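Local coordinates for protein subclass B3 metallo-beta-lactamase (Sphingobium indicum, PDB 7LUU) that probably hydrolyses beta-lactam antibiotics with a two-zinc active site, as a subclass B3 metallo-beta-lactamase whose metal ligands include an unusual glutamate, at residues R45-E50 against A93-A98; E54-L59 against A74-A79; T141-R146 against M205-N210; S225-S230 against A287-R292. All coordinates share one frame; numbering follows the deposited sequence. Where two conformers were deposited one is given.

Contact 1: residues R45-E50 against A93-A98; sequences RPMAVE and ALPQAA. With SO4 (sulfate ion), chain E.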
loop_
_atom_site.group_PDB
_atom_site.type_symbol
_atom_site.label_atom_id
_atom_site.label_comp_id
_atom_site.label_asym_id
_atom_site.label_seq_id
_atom_site.Cartn_x
_atom_site.Cartn_y
_atom_site.Cartn_z
ATOM N N ARG A 45 -12.203 -14.947 -5.339
ATOM C CA ARG A 45 -12.707 -15.019 -6.706
ATOM C C ARG A 45 -12.006 -13.951 -7.558
ATOM O O ARG A 45 -11.911 -12.799 -7.116
ATOM C CB ARG A 45 -14.257 -14.870 -6.658
ATOM C CG ARG A 45 -14.990 -15.037 -7.999
ATOM C CD ARG A 45 -16.540 -14.842 -7.868
ATOM N NE ARG A 45 -17.041 -15.759 -6.855
ATOM C CZ ARG A 45 -17.629 -15.368 -5.726
ATOM N NH1 ARG A 45 -17.801 -14.089 -5.445
ATOM N NH2 ARG A 45 -17.945 -16.301 -4.818
ATOM N N PRO A 46 -11.386 -14.310 -8.708
ATOM C CA PRO A 46 -10.422 -13.407 -9.373
ATOM C C PRO A 46 -11.044 -12.126 -9.890
ATOM O O PRO A 46 -12.231 -12.083 -10.281
ATOM C CB PRO A 46 -9.911 -14.234 -10.563
ATOM C CG PRO A 46 -10.190 -15.666 -10.137
ATOM C CD PRO A 46 -11.437 -15.647 -9.377
ATOM N N MET A 47 -10.245 -11.070 -9.848
ATOM C CA MET A 47 -10.541 -9.790 -10.491
ATOM C C MET A 47 -9.479 -9.419 -11.516
ATOM O O MET A 47 -8.325 -9.757 -11.376
ATOM C CB MET A 47 -10.607 -8.635 -9.429
ATOM C CG MET A 47 -11.729 -8.956 -8.460
ATOM S SD MET A 47 -11.874 -7.664 -7.170
ATOM C CE MET A 47 -12.604 -6.375 -8.150
ATOM N N ALA A 48 -9.877 -8.593 -12.481
ATOM C CA ALA A 48 -8.956 -7.969 -13.433
ATOM C C ALA A 48 -7.961 -8.964 -14.011
ATOM O O ALA A 48 -6.741 -8.790 -13.949
ATOM C CB ALA A 48 -8.244 -6.795 -12.760
ATOM N N VAL A 49 -8.506 -10.035 -14.579
ATOM C CA VAL A 49 -7.671 -11.174 -14.916
ATOM C C VAL A 49 -6.671 -10.826 -16.008
ATOM O O VAL A 49 -5.522 -11.295 -15.988
ATOM C CB VAL A 49 -8.603 -12.339 -15.289
ATOM C CG1 VAL A 49 -7.768 -13.488 -15.824
ATOM C CG2 VAL A 49 -9.390 -12.796 -14.053
ATOM N N GLU A 50 -7.031 -9.958 -16.957
ATOM C CA GLU A 50 -6.071 -9.573 -17.994
ATOM C C GLU A 50 -4.933 -8.712 -17.416
ATOM O O GLU A 50 -3.739 -9.005 -17.633
ATOM C CB GLU A 50 -6.806 -8.823 -19.108
ATOM C CG GLU A 50 -7.647 -9.728 -19.975
ATOM C CD GLU A 50 -6.876 -10.957 -20.434
ATOM O OE1 GLU A 50 -7.399 -12.083 -20.212
ATOM O OE2 GLU A 50 -5.741 -10.780 -20.978
ATOM N N ALA A 93 -2.481 -7.261 -2.549
ATOM C CA ALA A 93 -2.703 -7.415 -3.989
ATOM C C ALA A 93 -4.182 -7.751 -4.297
ATOM O O ALA A 93 -5.113 -7.257 -3.632
ATOM C CB ALA A 93 -1.696 -8.425 -4.596
ATOM N N LEU A 94 -4.399 -8.511 -5.396
ATOM C CA LEU A 94 -5.753 -8.850 -5.864
ATOM C C LEU A 94 -6.323 -10.040 -5.085
ATOM O O LEU A 94 -5.600 -10.751 -4.385
ATOM C CB LEU A 94 -5.686 -9.226 -7.337
ATOM C CG LEU A 94 -5.302 -8.080 -8.279
ATOM C CD1 LEU A 94 -5.101 -8.728 -9.670
ATOM C CD2 LEU A 94 -6.431 -7.186 -8.401
ATOM N N PRO A 95 -7.643 -10.282 -5.156
ATOM C CA PRO A 95 -8.183 -11.417 -4.382
ATOM C C PRO A 95 -7.488 -12.752 -4.697
ATOM O O PRO A 95 -7.196 -13.554 -3.794
ATOM C CB PRO A 95 -9.670 -11.430 -4.788
ATOM C CG PRO A 95 -9.949 -9.887 -5.061
ATOM C CD PRO A 95 -8.714 -9.479 -5.829
ATOM N N GLN A 96 -7.259 -13.048 -5.981
ATOM C CA GLN A 96 -6.649 -14.318 -6.320
ATOM C C GLN A 96 -5.172 -14.372 -5.952
ATOM O O GLN A 96 -4.591 -15.455 -6.030
ATOM C CB GLN A 96 -6.843 -14.583 -7.825
ATOM C CG GLN A 96 -6.079 -13.608 -8.754
ATOM C CD GLN A 96 -6.915 -12.389 -9.224
ATOM O OE1 GLN A 96 -7.702 -11.793 -8.464
ATOM N NE2 GLN A 96 -6.719 -12.012 -10.486
ATOM N N ALA A 97 -4.582 -13.247 -5.488
ATOM C CA ALA A 97 -3.189 -13.268 -5.062
ATOM C C ALA A 97 -3.022 -13.793 -3.663
ATOM O O ALA A 97 -1.893 -14.106 -3.259
ATOM C CB ALA A 97 -2.586 -11.876 -5.093
ATOM N N ALA A 98 -4.101 -13.892 -2.884
ATOM C CA ALA A 98 -3.887 -14.282 -1.481
ATOM C C ALA A 98 -3.163 -15.623 -1.348
ATOM O O ALA A 98 -2.164 -15.699 -0.604
ATOM C CB ALA A 98 -5.231 -14.247 -0.743
HETATM S S SO4 E . -9.287 -7.018 -17.045
HETATM O O1 SO4 E . -10.363 -6.441 -16.239
HETATM O O2 SO4 E . -9.255 -6.419 -18.397
HETATM O O3 SO4 E . -7.939 -6.768 -16.490
HETATM O O4 SO4 E . -9.556 -8.419 -17.195
#
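Two torsions carry the Q96 amide to M47. The first puts CG between the backbone N and the carbonyl carbon (chi1 67°). The second swings CD off to one side (chi2 -94°), and the amide then lies against the backbone of M47. Both of its polar atoms are used there. Q96 OE1 accepts from M47 N at 3.0 Å, with the donor standing above the plane of the amide carbonyl. Q96 NE2 donates to M47 O at 2.9 Å in a nearly straight bond (172°), and this acceptor lies in the amide plane of Q96. Two bonds to a single residue fix the rotation of the amide. P46 packs beside it, with CB 3.8 Å from Q96 CD. The side chain of M47 crosses the ring of P95 at about a right angle, and M47 SD sits 3.6 Å from P95 CG. P95 CB also lies 3.5 Å from R45 O. At the start of helix 49-55, E50 N donates to a sulfate oxygen, O4, at 3.0 Å; the ion probably came from the crystallisation liquor and is also bonded to R51 N. L94 packs on Y125 and lies close to D126, a zinc ligand. This two-point hydrogen bonding of M47 N and O pins the N-terminal arm to the loop after strand 87-90, next to helix 125-128, which carries zinc ligands of the metallo-beta-lactamase fold.

Contact 2: residues E54-L59 against A74-A79; sequences EWLAPL and AGLSVA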
loop_
_atom_site.group_PDB
_atom_site.type_symbol
_atom_site.label_atom_id
_atom_site.label_comp_id
_atom_site.label_asym_id
_atom_site.label_seq_id
_atom_site.Cartn_x
_atom_site.Cartn_y
_atom_site.Cartn_z
ATOM N N GLU A 54 0.180 -9.114 -15.883
ATOM C CA GLU A 54 1.322 -8.264 -15.594
ATOM C C GLU A 54 1.484 -7.998 -14.099
ATOM O O GLU A 54 2.603 -8.107 -13.559
ATOM C CB GLU A 54 1.200 -6.915 -16.306
ATOM C CG GLU A 54 1.094 -7.015 -17.806
ATOM C CD GLU A 54 1.997 -6.035 -18.503
ATOM O OE1 GLU A 54 2.843 -6.521 -19.287
ATOM O OE2 GLU A 54 1.877 -4.795 -18.261
ATOM N N TRP A 55 0.408 -7.554 -13.439
ATOM C CA TRP A 55 0.508 -7.190 -12.029
ATOM C C TRP A 55 1.026 -8.347 -11.193
ATOM O O TRP A 55 1.803 -8.134 -10.262
ATOM C CB TRP A 55 -0.864 -6.805 -11.457
ATOM C CG TRP A 55 -1.302 -5.416 -11.710
ATOM C CD1 TRP A 55 -0.524 -4.308 -11.896
ATOM C CD2 TRP A 55 -2.665 -4.968 -11.722
ATOM N NE1 TRP A 55 -1.341 -3.180 -12.044
ATOM C CE2 TRP A 55 -2.655 -3.577 -11.945
ATOM C CE3 TRP A 55 -3.903 -5.626 -11.585
ATOM C CZ2 TRP A 55 -3.850 -2.830 -12.016
ATOM C CZ3 TRP A 55 -5.094 -4.882 -11.688
ATOM C CH2 TRP A 55 -5.040 -3.499 -11.884
ATOM N N LEU A 56 0.537 -9.564 -11.459
ATOM C CA LEU A 56 0.843 -10.689 -10.590
ATOM C C LEU A 56 1.942 -11.579 -11.187
ATOM O O LEU A 56 2.129 -12.705 -10.752
ATOM C CB LEU A 56 -0.428 -11.525 -10.348
ATOM C CG LEU A 56 -1.528 -10.733 -9.665
ATOM C CD1 LEU A 56 -2.720 -11.689 -9.340
ATOM C CD2 LEU A 56 -1.047 -10.111 -8.363
ATOM N N ALA A 57 2.717 -11.063 -12.150
ATOM C CA ALA A 57 3.817 -11.888 -12.637
ATOM C C ALA A 57 4.721 -12.283 -11.457
ATOM O O ALA A 57 5.020 -11.456 -10.584
ATOM C CB ALA A 57 4.594 -11.105 -13.705
ATOM N N PRO A 58 5.151 -13.521 -11.380
ATOM C CA PRO A 58 5.798 -13.982 -10.155
ATOM C C PRO A 58 7.227 -13.501 -10.041
ATOM O O PRO A 58 7.971 -13.414 -11.042
ATOM C CB PRO A 58 5.778 -15.511 -10.284
ATOM C CG PRO A 58 5.723 -15.761 -11.809
ATOM C CD PRO A 58 4.873 -14.627 -12.338
ATOM N N LEU A 59 7.656 -13.355 -8.783
ATOM C CA LEU A 59 9.052 -13.088 -8.416
ATOM C C LEU A 59 9.397 -13.942 -7.210
ATOM O O LEU A 59 8.559 -14.115 -6.318
ATOM C CB LEU A 59 9.253 -11.611 -8.058
ATOM C CG LEU A 59 9.096 -10.601 -9.213
ATOM C CD1 LEU A 59 9.226 -9.177 -8.646
ATOM C CD2 LEU A 59 10.165 -10.848 -10.361
ATOM N N ALA A 74 5.622 -8.792 -9.659
ATOM C CA ALA A 74 6.367 -7.830 -10.449
ATOM C C ALA A 74 5.695 -6.482 -10.448
ATOM O O ALA A 74 6.374 -5.446 -10.481
ATOM C CB ALA A 74 6.537 -8.354 -11.882
ATOM N N GLY A 75 4.373 -6.456 -10.410
ATOM C CA GLY A 75 3.673 -5.173 -10.537
ATOM C C GLY A 75 2.992 -4.654 -9.264
ATOM O O GLY A 75 2.412 -3.544 -9.289
ATOM N N LEU A 76 3.066 -5.403 -8.159
ATOM C CA LEU A 76 2.373 -5.004 -6.905
ATOM C C LEU A 76 3.240 -5.445 -5.757
ATOM O O LEU A 76 3.533 -6.643 -5.593
ATOM C CB LEU A 76 0.976 -5.689 -6.828
ATOM C CG LEU A 76 -0.045 -5.264 -7.892
ATOM C CD1 LEU A 76 -1.267 -6.162 -7.895
ATOM C CD2 LEU A 76 -0.454 -3.804 -7.611
ATOM N N SER A 77 3.588 -4.493 -4.913
ATOM C CA SER A 77 4.451 -4.789 -3.771
ATOM C C SER A 77 3.635 -5.314 -2.606
ATOM O O SER A 77 2.579 -4.763 -2.272
ATOM C CB SER A 77 5.191 -3.527 -3.309
ATOM O OG SER A 77 6.001 -3.032 -4.395
ATOM N N VAL A 78 4.157 -6.364 -1.968
ATOM C CA VAL A 78 3.643 -6.847 -0.674
ATOM C C VAL A 78 4.857 -7.086 0.219
ATOM O O VAL A 78 5.792 -7.793 -0.193
ATOM C CB VAL A 78 2.835 -8.163 -0.837
ATOM C CG1 VAL A 78 2.305 -8.664 0.540
ATOM C CG2 VAL A 78 1.696 -7.980 -1.890
ATOM N N ALA A 79 4.874 -6.485 1.413
ATOM C CA ALA A 79 6.034 -6.647 2.311
ATOM C C ALA A 79 5.692 -7.570 3.470
ATOM O O ALA A 79 4.524 -7.749 3.810
ATOM C CB ALA A 79 6.489 -5.301 2.892
#
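L76 and W55 form the apolar centre. L76 CD1 lies 3.6 Å from W55 CB, and L76 CD2 sits over one face of the indole. L76 CG is 4.0 Å from W55 CG, at the root of the ring. The W55 CG is anti to its own carbonyl carbon (chi1 -83°), which brings this root alongside the leucine. L56 comes to the same methyl from another direction, its CD2 being 4.0 Å from L76 CD1. Further out the packing is smaller. The methyl groups of A57 and A74 meet, CB to CB, at 3.8 Å. L59 lays its CD1 against the backbone of A74, 3.6 Å from A74 CA. Between these groups the two backbones come very close: G75 has no side chain, and its CA is 4.0 Å from W55 CA. The polar edge is made of two backbone bonds. G75 N donates to W55 O at 3.1 Å; the bond is bent (143°), and the donor stands above the carbonyl plane. A74 N donates to A57 O at 2.9 Å and lies in the plane of that carbonyl. Together they tie consecutive amide groups of one loop to the chain that leaves the last turn of helix 49-55. W55 also packs on D126, and L76 touches H127 and H267; these three residues are ligands of one zinc ion. The end of helix 49-55 is thus packed between helix 125-128 and the loop that leads from strand 68-70 to strand 79-82.

Contact 3: residues T141-R146 against M205-N210; sequences TVVASR and MTWSWN. With SO4 (sulfate ion), chain B.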
loop_
_atom_site.group_PDB
_atom_site.type_symbol
_atom_site.label_atom_id
_atom_site.label_comp_id
_atom_site.label_asym_id
_atom_site.label_seq_id
_atom_site.Cartn_x
_atom_site.Cartn_y
_atom_site.Cartn_z
ATOM N N THR A 141 -5.192 -8.945 12.225
ATOM C CA THR A 141 -5.958 -7.720 12.272
ATOM C C THR A 141 -5.486 -6.812 11.151
ATOM O O THR A 141 -4.283 -6.677 10.956
ATOM C CB THR A 141 -5.746 -7.023 13.621
ATOM O OG1 THR A 141 -6.460 -7.816 14.592
ATOM C CG2 THR A 141 -6.411 -5.600 13.620
ATOM N N VAL A 142 -6.443 -6.186 10.434
ATOM C CA VAL A 142 -6.105 -5.297 9.326
ATOM C C VAL A 142 -5.998 -3.897 9.860
ATOM O O VAL A 142 -6.878 -3.447 10.616
ATOM C CB VAL A 142 -7.185 -5.391 8.225
ATOM C CG1 VAL A 142 -6.793 -4.454 7.040
ATOM C CG2 VAL A 142 -7.245 -6.807 7.754
ATOM N N VAL A 143 -4.973 -3.176 9.422
ATOM C CA VAL A 143 -4.655 -1.870 10.008
ATOM C C VAL A 143 -4.674 -0.838 8.909
ATOM O O VAL A 143 -4.062 -1.051 7.861
ATOM C CB VAL A 143 -3.261 -1.898 10.650
ATOM C CG1 VAL A 143 -3.015 -0.546 11.311
ATOM C CG2 VAL A 143 -3.107 -3.049 11.675
ATOM N N ALA A 144 -5.384 0.288 9.136
ATOM C CA ALA A 144 -5.526 1.296 8.075
ATOM C C ALA A 144 -5.764 2.667 8.702
ATOM O O ALA A 144 -5.962 2.796 9.908
ATOM C CB ALA A 144 -6.687 0.977 7.128
ATOM N N SER A 145 -5.777 3.674 7.858
ATOM C CA SER A 145 -6.253 4.984 8.272
ATOM C C SER A 145 -7.752 4.978 8.516
ATOM O O SER A 145 -8.484 4.026 8.177
ATOM C CB SER A 145 -5.924 6.019 7.217
ATOM O OG SER A 145 -6.701 5.783 6.066
ATOM N N ARG A 146 -8.223 6.076 9.105
ATOM C CA ARG A 146 -9.664 6.216 9.338
ATOM C C ARG A 146 -10.459 6.100 8.024
ATOM O O ARG A 146 -11.396 5.292 7.928
ATOM C CB ARG A 146 -9.959 7.543 10.072
ATOM C CG ARG A 146 -11.479 7.647 10.395
ATOM C CD ARG A 146 -11.809 8.977 11.063
ATOM N NE ARG A 146 -11.608 10.085 10.118
ATOM C CZ ARG A 146 -12.541 10.535 9.271
ATOM N NH1 ARG A 146 -12.239 11.515 8.469
ATOM N NH2 ARG A 146 -13.751 9.981 9.191
ATOM N N MET A 205 -2.197 5.665 2.854
ATOM C CA MET A 205 -1.343 5.700 4.048
ATOM C C MET A 205 -0.028 5.006 3.740
ATOM O O MET A 205 -0.005 3.965 3.079
ATOM C CB MET A 205 -2.045 5.022 5.246
ATOM C CG MET A 205 -1.161 5.063 6.563
ATOM S SD MET A 205 -2.278 4.973 8.017
ATOM C CE MET A 205 -2.462 6.744 8.326
ATOM N N THR A 206 1.060 5.581 4.254
ATOM C CA THR A 206 2.432 5.112 4.084
ATOM C C THR A 206 2.936 4.627 5.437
ATOM O O THR A 206 2.541 5.132 6.478
ATOM C CB THR A 206 3.264 6.290 3.546
ATOM O OG1 THR A 206 2.861 6.550 2.209
ATOM C CG2 THR A 206 4.815 6.045 3.617
ATOM N N TRP A 207 3.786 3.602 5.420
ATOM C CA TRP A 207 4.283 2.964 6.628
ATOM C C TRP A 207 5.792 3.050 6.674
ATOM O O TRP A 207 6.437 2.726 5.678
ATOM C CB TRP A 207 3.837 1.467 6.593
ATOM C CG TRP A 207 2.354 1.318 6.304
ATOM C CD1 TRP A 207 1.747 1.136 5.052
ATOM C CD2 TRP A 207 1.295 1.496 7.241
ATOM N NE1 TRP A 207 0.360 1.107 5.216
ATOM C CE2 TRP A 207 0.062 1.356 6.534
ATOM C CE3 TRP A 207 1.271 1.755 8.641
ATOM C CZ2 TRP A 207 -1.177 1.425 7.180
ATOM C CZ3 TRP A 207 0.062 1.805 9.265
ATOM C CH2 TRP A 207 -1.167 1.661 8.529
ATOM N N SER A 208 6.363 3.330 7.865
ATOM C CA SER A 208 7.810 3.351 7.969
ATOM C C SER A 208 8.282 2.593 9.200
ATOM O O SER A 208 7.604 2.541 10.239
ATOM C CB SER A 208 8.340 4.816 8.019
ATOM O OG SER A 208 7.884 5.451 9.240
ATOM N N TRP A 209 9.485 2.029 9.083
ATOM C CA TRP A 209 10.042 1.339 10.217
ATOM C C TRP A 209 11.524 1.107 9.975
ATOM O O TRP A 209 12.008 1.176 8.847
ATOM C CB TRP A 209 9.303 -0.012 10.411
ATOM C CG TRP A 209 9.622 -1.051 9.320
ATOM C CD1 TRP A 209 10.536 -2.085 9.351
ATOM C CD2 TRP A 209 9.002 -1.107 8.013
ATOM N NE1 TRP A 209 10.505 -2.796 8.153
ATOM C CE2 TRP A 209 9.549 -2.242 7.337
ATOM C CE3 TRP A 209 8.011 -0.362 7.402
ATOM C CZ2 TRP A 209 9.197 -2.585 6.012
ATOM C CZ3 TRP A 209 7.610 -0.725 6.047
ATOM C CH2 TRP A 209 8.232 -1.831 5.394
ATOM N N ASN A 210 12.241 0.777 11.053
ATOM C CA ASN A 210 13.664 0.409 10.980
ATOM C C ASN A 210 13.833 -1.105 10.862
ATOM O O ASN A 210 13.131 -1.877 11.533
ATOM C CB ASN A 210 14.376 0.876 12.249
ATOM C CG ASN A 210 14.899 2.307 12.157
ATOM O OD1 ASN A 210 14.798 2.945 11.103
ATOM N ND2 ASN A 210 15.485 2.813 13.268
HETATM S S SO4 B . -8.799 12.138 9.425
HETATM O O1 SO4 B . -9.694 13.281 9.567
HETATM O O2 SO4 B . -9.241 11.337 8.290
HETATM O O3 SO4 B . -7.449 12.646 9.173
HETATM O O4 SO4 B . -8.854 11.303 10.625
#
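M205 meets S145 through the end of its side chain. From CB, which points toward residues 141-146, the chain runs to CG, anti to the backbone N (chi1 -179°). CG rests on one face of the W207 ring, 3.7 Å above the ring plane and offset toward the rim. M205 SD comes next and lies 3.7 Å from S145 N, with the carbonyl carbon of A144 a little further off. The last torsion (chi3 -94°) bends M205 CE onto S145, where it ends 3.7 Å from S145 CB. W207 makes the second half of the contact with the far end of its six-membered ring. W207 CH2 is 4.0 Å from V143 CG1, and W207 CZ2 is 3.9 Å from V143 O. A144 CA approaches the edge of the same ring, near its plane. M205 and W207 are two residues apart on one strand and face the same way, so they work as one surface. The hydroxyl of S145 points to other partners: it is bonded to G203 O and caps helix 146-154 at G148 N. R146, next in the chain, binds a sulfate, probably from the crystallisation liquor, with NE 3.1 Å from O4 and NH1 3.0 Å from O2. Strands 141-144 and 205-210 belong to the two sheets of the sandwich, and their axes run 109° apart. No hydrogen bond crosses between the segments. The chemistry implies that the sheets are joined here by sulfur, methyl and ring packing, while the S145 hydroxyl is bonded to other parts of the chain.

Contact 4: residues S225-S230 against A287-R292; sequences SLNPVS and AERSRR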
loop_
_atom_site.group_PDB
_atom_site.type_symbol
_atom_site.label_atom_id
_atom_site.label_comp_id
_atom_site.label_asym_id
_atom_site.label_seq_id
_atom_site.Cartn_x
_atom_site.Cartn_y
_atom_site.Cartn_z
ATOM N N SER A 225 0.724 4.516 -3.205
ATOM C CA SER A 225 0.630 5.254 -4.461
ATOM C C SER A 225 0.343 6.716 -4.201
ATOM O O SER A 225 -0.501 7.060 -3.380
ATOM C CB SER A 225 -0.461 4.655 -5.315
ATOM O OG SER A 225 -0.583 5.417 -6.535
ATOM N N LEU A 226 1.038 7.585 -4.960
ATOM C CA LEU A 226 0.721 9.003 -5.076
ATOM C C LEU A 226 0.293 9.334 -6.504
ATOM O O LEU A 226 0.504 10.454 -6.959
ATOM C CB LEU A 226 1.937 9.852 -4.659
ATOM C CG LEU A 226 2.387 9.722 -3.177
ATOM C CD1 LEU A 226 3.693 10.529 -2.913
ATOM C CD2 LEU A 226 1.279 10.157 -2.185
ATOM N N ASN A 227 -0.320 8.392 -7.243
ATOM C CA ASN A 227 -0.584 8.685 -8.666
ATOM C C ASN A 227 -1.908 9.425 -8.791
ATOM O O ASN A 227 -2.935 8.934 -8.309
ATOM C CB ASN A 227 -0.632 7.410 -9.469
ATOM C CG ASN A 227 0.679 6.749 -9.480
ATOM O OD1 ASN A 227 1.723 7.428 -9.482
ATOM N ND2 ASN A 227 0.665 5.425 -9.475
ATOM N N PRO A 228 -1.928 10.579 -9.395
ATOM C CA PRO A 228 -3.188 11.302 -9.550
ATOM C C PRO A 228 -3.964 10.736 -10.732
ATOM O O PRO A 228 -3.877 11.249 -11.847
ATOM C CB PRO A 228 -2.754 12.771 -9.765
ATOM C CG PRO A 228 -1.377 12.659 -10.383
ATOM C CD PRO A 228 -0.737 11.305 -9.876
ATOM N N VAL A 229 -4.744 9.719 -10.481
ATOM C CA VAL A 229 -5.577 9.141 -11.528
ATOM C C VAL A 229 -7.019 9.131 -11.070
ATOM O O VAL A 229 -7.337 9.242 -9.872
ATOM C CB VAL A 229 -5.089 7.740 -11.920
ATOM C CG1 VAL A 229 -3.763 7.873 -12.602
ATOM C CG2 VAL A 229 -4.990 6.908 -10.708
ATOM N N SER A 230 -7.908 9.110 -12.044
ATOM C CA SER A 230 -9.309 9.257 -11.712
ATOM C C SER A 230 -10.153 8.637 -12.815
ATOM O O SER A 230 -9.645 8.239 -13.876
ATOM C CB SER A 230 -9.677 10.753 -11.557
ATOM O OG SER A 230 -9.796 11.292 -12.842
ATOM N N ALA A 287 8.173 11.617 -4.447
ATOM C CA ALA A 287 7.197 12.712 -4.317
ATOM C C ALA A 287 7.280 13.659 -5.504
ATOM O O ALA A 287 6.255 14.109 -6.003
ATOM C CB ALA A 287 7.441 13.473 -3.032
ATOM N N GLU A 288 8.493 14.001 -5.953
ATOM C CA GLU A 288 8.611 14.927 -7.085
ATOM C C GLU A 288 7.984 14.350 -8.345
ATOM O O GLU A 288 7.380 15.103 -9.138
ATOM C CB GLU A 288 10.068 15.274 -7.364
ATOM C CG GLU A 288 10.186 16.333 -8.487
ATOM C CD GLU A 288 9.411 17.639 -8.174
ATOM O OE1 GLU A 288 9.421 18.137 -7.006
ATOM O OE2 GLU A 288 8.752 18.144 -9.116
ATOM N N ARG A 289 8.148 13.029 -8.570
ATOM C CA ARG A 289 7.451 12.355 -9.695
ATOM C C ARG A 289 5.952 12.590 -9.652
ATOM O O ARG A 289 5.338 12.962 -10.685
ATOM C CB ARG A 289 7.770 10.834 -9.722
ATOM C CG ARG A 289 6.793 9.946 -10.614
ATOM C CD ARG A 289 7.034 8.425 -10.540
ATOM N NE ARG A 289 6.209 7.745 -11.571
ATOM C CZ ARG A 289 4.914 7.428 -11.388
ATOM N NH1 ARG A 289 4.184 6.881 -12.352
ATOM N NH2 ARG A 289 4.347 7.655 -10.202
ATOM N N SER A 290 5.354 12.398 -8.452
ATOM C CA SER A 290 3.920 12.626 -8.281
ATOM C C SER A 290 3.578 14.092 -8.516
ATOM O O SER A 290 2.611 14.409 -9.212
ATOM C CB SER A 290 3.486 12.204 -6.885
ATOM O OG SER A 290 2.120 12.554 -6.682
ATOM N N ARG A 291 4.365 14.994 -7.926
ATOM C CA ARG A 291 4.079 16.415 -8.106
ATOM C C ARG A 291 4.033 16.763 -9.573
ATOM O O ARG A 291 3.144 17.535 -10.008
ATOM C CB ARG A 291 5.113 17.266 -7.379
ATOM C CG ARG A 291 4.725 18.754 -7.343
ATOM C CD ARG A 291 5.921 19.560 -6.823
ATOM N NE ARG A 291 6.323 19.215 -5.443
ATOM C CZ ARG A 291 5.759 19.701 -4.337
ATOM N NH1 ARG A 291 6.244 19.339 -3.143
ATOM N NH2 ARG A 291 4.713 20.536 -4.407
ATOM N N ARG A 292 4.988 16.232 -10.360
ATOM C CA ARG A 292 4.998 16.544 -11.794
ATOM C C ARG A 292 3.758 15.993 -12.495
ATOM O O ARG A 292 3.190 16.659 -13.371
ATOM C CB ARG A 292 6.260 15.986 -12.458
ATOM C CG ARG A 292 7.552 16.703 -11.990
ATOM C CD ARG A 292 8.801 16.315 -12.868
ATOM N NE ARG A 292 8.830 14.868 -13.181
ATOM C CZ ARG A 292 9.487 13.925 -12.490
ATOM N NH1 ARG A 292 10.245 14.258 -11.442
ATOM N NH2 ARG A 292 9.390 12.642 -12.863
#
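S290 and R289 on the helix each donate to the loop 225-230. S290 OG donates a hydrogen bond to L226 O at 2.7 Å, only slightly tilted from the carbonyl plane. The same hydroxyl is also bonded to Y252 OH, which places it between two partners in a buried spot. Its carbon side is packed too, with S290 CB 3.6 Å from L226 CB. R289 is extended from CG to NE and brings its guanidinium edge-on to N227. R289 NH2 donates to N227 OD1 at 2.7 Å, in the plane of both groups, although the amide and the guanidinium are turned 72° against each other. N227 has two conformers, so this bond, and those of ND2 to N270 OD1 and a glycerol, hold for one of them and are less certain. The backbone of N227 is also engaged. N227 N donates to S225 OG at 3.1 Å, an ST turn, and N227 O accepts from ND1 of H200, a zinc ligand. This makes N227 a second-shell residue that probably helps to orient that histidine. The same O takes a weak bond from V229 N, closing an inverse gamma turn centred on P228. The loop after strand 216-223 is thereby fastened to helix 282-300. Helix 242-257 borders both: L226 packs on S251, and P228 and S290 pack on F248.

In the fold
Contacts 1 and 2 share helix 49-55, one at its start and one at its end, and they touch: L94 packs on L56 and W55, and A48 packs on W55. Contact 2 is a surface contact and contact 1 is partly buried. Both attach polypeptide to loops near the zinc site by bonds to backbone atoms. Contacts 3 and 4 are buried. Contact 3 lies between the two sheets, nearest the centre of the chain, and is purely packing. Contact 4 is polar and is the one in which side chains of a helix donate to a loop. Contacts 2 and 4 approach the metals from different elements, through L76 and N227.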